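Local coordinates for OxyA protein (Actinoplanes teichomyceticus, PDB 5HH3) that is a haem-thiolate cytochrome P450 that takes part, as a phenolic coupling enzyme and peptide cyclase, in the biosynthesis of a glycopeptide antibiotic, at the interface of chains A and B. Numbering follows the deposited sequence. Chains: chain A/B, OxyA protein.

The interface of chains A and B. Residues chain A 181-183, 186; chain B 50, 52, 306-307.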
ATOM      1  N   SER A 181      -1.598  15.827  17.246  1.00 46.89           N
ATOM      2  CA  SER A 181      -1.924  14.595  17.955  1.00 45.92           C
ATOM      3  C   SER A 181      -1.968  13.445  16.951  1.00 43.53           C
ATOM      4  O   SER A 181      -2.789  13.450  16.027  1.00 41.18           O
ATOM      5  CB  SER A 181      -3.307  14.712  18.572  1.00 45.89           C
ATOM      6  OG  SER A 181      -3.780  13.454  18.968  1.00 45.40           O
ATOM      7  N   GLY A 182      -1.118  12.448  17.157  1.00 43.59           N
ATOM      8  CA  GLY A 182      -1.106  11.266  16.278  1.00 42.02           C
ATOM      9  C   GLY A 182      -2.418  10.501  16.299  1.00 40.83           C
ATOM     10  O   GLY A 182      -2.839   9.980  15.292  1.00 38.65           O
ATOM     11  N   LYS A 183      -3.066  10.456  17.457  1.00 42.22           N
ATOM     12  CA  LYS A 183      -4.368   9.799  17.613  1.00 42.16           C
ATOM     13  C   LYS A 183      -5.408  10.448  16.695  1.00 40.94           C
ATOM     14  O   LYS A 183      -6.117   9.769  15.937  1.00 38.97           O
ATOM     15  CB  LYS A 183      -4.789   9.880  19.087  1.00 44.76           C
ATOM     16  CG  LYS A 183      -5.643   8.738  19.616  1.00 45.91           C
ATOM     17  CD  LYS A 183      -5.942   9.009  21.076  1.00 48.18           C
ATOM     18  CE  LYS A 183      -6.655   7.884  21.788  1.00 49.97           C
ATOM     19  NZ  LYS A 183      -7.764   7.295  21.012  1.00 49.27           N
ATOM     20  N   THR A 186      -5.001   9.532  12.967  1.00 37.83           N
ATOM     21  CA  THR A 186      -5.657   8.254  12.656  1.00 38.18           C
ATOM     22  C   THR A 186      -7.148   8.425  12.427  1.00 37.50           C
ATOM     23  O   THR A 186      -7.676   8.024  11.396  1.00 35.94           O
ATOM     24  CB  THR A 186      -5.463   7.261  13.800  1.00 40.21           C
ATOM     25  OG1 THR A 186      -4.079   7.231  14.159  1.00 41.99           O
ATOM     26  CG2 THR A 186      -5.961   5.860  13.421  1.00 40.45           C
TER
ATOM     27  N   GLY B  50       3.436  15.694  15.848  1.00 33.39           N
ATOM     28  CA  GLY B  50       2.318  14.749  15.837  1.00 32.73           C
ATOM     29  C   GLY B  50       2.525  13.548  14.916  1.00 31.40           C
ATOM     30  O   GLY B  50       1.709  12.655  14.898  1.00 30.93           O
ATOM     31  N   ARG B  52       3.345  10.096  13.298  1.00 27.71           N
ATOM     32  CA  ARG B  52       3.243   8.769  13.866  1.00 26.43           C
ATOM     33  C   ARG B  52       4.461   7.942  13.526  1.00 25.23           C
ATOM     34  O   ARG B  52       5.129   8.194  12.531  1.00 24.97           O
ATOM     35  CB  ARG B  52       1.991   8.076  13.337  1.00 26.58           C
ATOM     36  CG  ARG B  52       0.710   8.851  13.633  1.00 28.29           C
ATOM     37  CD  ARG B  52      -0.414   8.337  12.753  1.00 29.43           C
ATOM     38  NE  ARG B  52      -0.347   8.925  11.421  1.00 30.91           N
ATOM     39  CZ  ARG B  52      -1.133   8.566  10.390  1.00 34.10           C
ATOM     40  NH1 ARG B  52      -2.067   7.613  10.525  1.00 33.60           N
ATOM     41  NH2 ARG B  52      -0.976   9.156   9.201  1.00 34.73           N
ATOM     42  N   ALA B 306      -0.217   6.904  21.217  1.00 27.85           N
ATOM     43  CA  ALA B 306      -1.495   6.614  20.567  1.00 27.79           C
ATOM     44  C   ALA B 306      -1.411   7.108  19.109  1.00 27.31           C
ATOM     45  O   ALA B 306      -0.948   8.218  18.862  1.00 27.06           O
ATOM     46  CB  ALA B 306      -2.641   7.283  21.320  1.00 28.32           C
ATOM     47  N   GLY B 307      -1.817   6.259  18.166  1.00 27.15           N
ATOM     48  CA  GLY B 307      -1.750   6.565  16.723  1.00 27.63           C
ATOM     49  C   GLY B 307      -0.560   5.931  16.035  1.00 25.82           C
ATOM     50  O   GLY B 307      -0.595   5.717  14.840  1.00 26.50           O
TER
HETATM   51  O   HOH W   1      -2.433   5.679  12.718  1.00 34.40           O
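A:Lys183 lays its aliphatic chain alongside the methyl of B:Ala306, with CB, CG, CD and CE all in touch with that one carbon; CD comes to 3.7 Å from CB of B:Ala306. The chain runs straight past the methyl and bends only at its last torsion (chi4 -44°), which turns the ammonium NZ aside after the carbons have made their contact. One turn further along helix 182-205, OG1 of A:Thr186 comes to 3.5 Å from CA of B:Gly307. The first turn of the helix is thus set against loops of chain B. On another flank, CA of A:Gly182 packs 3.4 Å from the carbonyl O of B:Gly50 and also meets CG of B:Arg52.

A water joins the two chains. It sits 2.7 Å from OG1 of A:Thr186, the hydroxyl of chain A. From chain B, the carbonyl O of B:Gly307 lies 2.8 Å from the same water. NH1 of B:Arg52 meets it at 2.9 Å, in the plane of the guanidinium and at its edge. The angle at the hydrogen of this last link is 159°. The bend of the arginine at chi3 (-81°) turns the guanidinium towards this water after CG and CD have passed A:Gly182.

Both chains are copies of one P450, and this small patch belongs to an interface that is not an exact two-fold; it may reflect crystal packing rather than a functional dimer. Behind the water, the threonine hydroxyl is steadied within its own helix: OG1 of A:Thr186 donates to the carbonyl O of A:Gly182 at 3.2 Å, tilted from the carbonyl plane.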